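Local coordinates for lipase aflb (Neosartorya fumigata, PDB 6IDY) that acts as a lipase, probably hydrolysing ester bonds of lipid substrates through the serine-hydrolase chemistry of the alpha/beta-hydrolase family, at the calcium ion site. Sequence-based numbering; all coordinates share one arbitrary frame.

The calcium ion site. Residues 254-255, 376-378, 380-383. With CA (calcium ion), chain B.
A calcium ion joins the C-terminal end of helix 368-379 and the loop that follows it to the start of strand 255-259. Three main-chain carbonyls from a short stretch of chain turn inward upon it. The first, Ala377 O, belongs to the last turn of the helix and binds calcium ion CA at 2.2 Å. Beyond the helix the backbone opens out at His380 in an extended conformation, and its carbonyl oxygen O also binds the metal. The chain then passes round through Asp381 and reaches Gly382. There a positive phi of 83° accompanies the turn that brings the third carbonyl, Gly382 O, to 2.4 Å from calcium ion CA, before Pro383 carries the chain away.

Across the ion from His380 O comes a side-chain ligand, the carboxylate of Asp255. Its CG stands anti to its own carbonyl carbon and beside the backbone N (chi1 -76°), so that the carboxylate reaches over with both oxygens. OD1 and OD2 of Asp255 lie 2.4 and 2.5 Å from calcium ion CA, a nearly symmetric bidentate grip. This carboxylate supplies negative charge that would partly balance the ion, while the neutral carbonyls would add their dipoles. With two waters the modelled coordination reaches at least seven. Water 2 is also 2.7 Å from the main-chain O of Asp254, so the residue before the bidentate aspartate contributes indirectly.

The site probably serves a structural role, tying the helix end and its loop to the strand. A second-shell hydrogen bond probably helps hold the loop: the His380 imidazole turns back towards the helix, away from the calcium, while its own carbonyl points at the metal. His380 ND1 donates to Asp376 O over 2.8 Å, with the acceptor almost in the ring plane and the ring N-H meeting a lone pair in the carbonyl plane.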
ATOM      1  N   ASP A 254      -1.233 -15.889   9.683  1.00 22.18           N
ATOM      2  CA  ASP A 254      -2.575 -16.479   9.602  1.00 21.83           C
ATOM      3  C   ASP A 254      -3.443 -15.831   8.533  1.00 24.52           C
ATOM      4  O   ASP A 254      -4.342 -16.480   8.010  1.00 24.48           O
ATOM      5  CB  ASP A 254      -3.285 -16.431  10.965  1.00 23.80           C
ATOM      6  CG  ASP A 254      -2.645 -17.291  12.040  1.00 30.49           C
ATOM      7  OD1 ASP A 254      -1.922 -18.251  11.686  1.00 31.01           O
ATOM      8  OD2 ASP A 254      -2.881 -17.017  13.236  1.00 31.42           O
ATOM      9  N   ASP A 255      -3.205 -14.550   8.237  1.00 20.61           N
ATOM     10  CA  ASP A 255      -3.977 -13.812   7.241  1.00 20.05           C
ATOM     11  C   ASP A 255      -3.127 -12.795   6.535  1.00 23.06           C
ATOM     12  O   ASP A 255      -2.358 -12.070   7.168  1.00 22.68           O
ATOM     13  CB  ASP A 255      -5.177 -13.089   7.891  1.00 22.06           C
ATOM     14  CG  ASP A 255      -6.341 -13.993   8.258  1.00 27.33           C
ATOM     15  OD1 ASP A 255      -7.057 -14.439   7.339  1.00 26.11           O
ATOM     16  OD2 ASP A 255      -6.543 -14.240   9.465  1.00 29.49           O
ATOM     17  N   ASP A 376     -13.797  -9.719   8.886  1.00 23.70           N
ATOM     18  CA  ASP A 376     -14.236 -11.101   8.704  1.00 23.37           C
ATOM     19  C   ASP A 376     -13.041 -12.071   8.568  1.00 27.75           C
ATOM     20  O   ASP A 376     -13.087 -13.157   9.146  1.00 29.22           O
ATOM     21  CB  ASP A 376     -15.201 -11.215   7.516  1.00 24.44           C
ATOM     22  CG  ASP A 376     -15.660 -12.627   7.261  1.00 30.13           C
ATOM     23  OD1 ASP A 376     -16.628 -13.067   7.927  1.00 30.87           O
ATOM     24  OD2 ASP A 376     -15.040 -13.301   6.425  1.00 29.71           O
ATOM     25  N   ALA A 377     -11.978 -11.671   7.836  1.00 22.67           N
ATOM     26  CA  ALA A 377     -10.760 -12.475   7.651  1.00 22.05           C
ATOM     27  C   ALA A 377     -10.056 -12.736   8.981  1.00 26.18           C
ATOM     28  O   ALA A 377      -9.625 -13.859   9.239  1.00 25.29           O
ATOM     29  CB  ALA A 377      -9.802 -11.771   6.702  1.00 21.95           C
ATOM     30  N   LEU A 378      -9.940 -11.693   9.817  1.00 23.54           N
ATOM     31  CA  LEU A 378      -9.277 -11.762  11.117  1.00 23.92           C
ATOM     32  C   LEU A 378     -10.056 -12.549  12.172  1.00 29.60           C
ATOM     33  O   LEU A 378      -9.444 -13.049  13.113  1.00 30.66           O
ATOM     34  CB  LEU A 378      -8.954 -10.348  11.624  1.00 24.10           C
ATOM     35  CG  LEU A 378      -7.925  -9.570  10.800  1.00 28.61           C
ATOM     36  CD1 LEU A 378      -7.934  -8.110  11.162  1.00 28.68           C
ATOM     37  CD2 LEU A 378      -6.531 -10.155  10.957  1.00 31.97           C
ATOM     38  N   HIS A 380     -12.142 -15.281  11.422  1.00 29.06           N
ATOM     39  CA  HIS A 380     -12.404 -16.650  10.976  1.00 29.13           C
ATOM     40  C   HIS A 380     -11.156 -17.318  10.430  1.00 32.41           C
ATOM     41  O   HIS A 380     -10.296 -16.637   9.867  1.00 29.79           O
ATOM     42  CB  HIS A 380     -13.475 -16.649   9.867  1.00 29.52           C
ATOM     43  CG  HIS A 380     -14.807 -16.125  10.295  1.00 33.48           C
ATOM     44  ND1 HIS A 380     -15.098 -14.775  10.253  1.00 34.94           N
ATOM     45  CD2 HIS A 380     -15.891 -16.793  10.757  1.00 35.79           C
ATOM     46  CE1 HIS A 380     -16.340 -14.662  10.698  1.00 35.06           C
ATOM     47  NE2 HIS A 380     -16.855 -15.849  11.016  1.00 36.02           N
ATOM     48  N   ASP A 381     -11.088 -18.673  10.526  1.00 29.47           N
ATOM     49  CA  ASP A 381     -10.007 -19.449   9.917  1.00 28.26           C
ATOM     50  C   ASP A 381     -10.181 -19.251   8.408  1.00 29.50           C
ATOM     51  O   ASP A 381     -11.314 -19.149   7.925  1.00 29.15           O
ATOM     52  CB  ASP A 381     -10.115 -20.949  10.265  1.00 31.14           C
ATOM     53  CG  ASP A 381      -9.890 -21.317  11.728  1.00 44.60           C
ATOM     54  OD1 ASP A 381      -9.150 -20.580  12.427  1.00 44.35           O
ATOM     55  OD2 ASP A 381     -10.433 -22.354  12.166  1.00 53.80           O
ATOM     56  N   GLY A 382      -9.073 -19.125   7.697  1.00 23.90           N
ATOM     57  CA  GLY A 382      -9.111 -18.869   6.268  1.00 22.72           C
ATOM     58  C   GLY A 382      -9.304 -17.397   5.940  1.00 26.18           C
ATOM     59  O   GLY A 382      -9.250 -16.537   6.831  1.00 25.01           O
ATOM     60  N   PRO A 383      -9.535 -17.072   4.647  1.00 22.08           N
ATOM     61  CA  PRO A 383      -9.681 -15.655   4.257  1.00 21.15           C
ATOM     62  C   PRO A 383     -11.051 -15.038   4.552  1.00 26.20           C
ATOM     63  O   PRO A 383     -11.958 -15.714   5.045  1.00 27.25           O
ATOM     64  CB  PRO A 383      -9.415 -15.702   2.746  1.00 21.88           C
ATOM     65  CG  PRO A 383      -9.959 -17.042   2.333  1.00 26.72           C
ATOM     66  CD  PRO A 383      -9.642 -17.971   3.475  1.00 23.19           C
TER
HETATM   67 CA    CA B 501      -8.437 -15.705   8.917  1.00 25.93          CA
HETATM   68  O   HOH W   1      -8.060 -15.902  11.230  1.00 27.62           O
HETATM   69  O   HOH W   2      -6.746 -17.408   8.827  1.00 26.23           O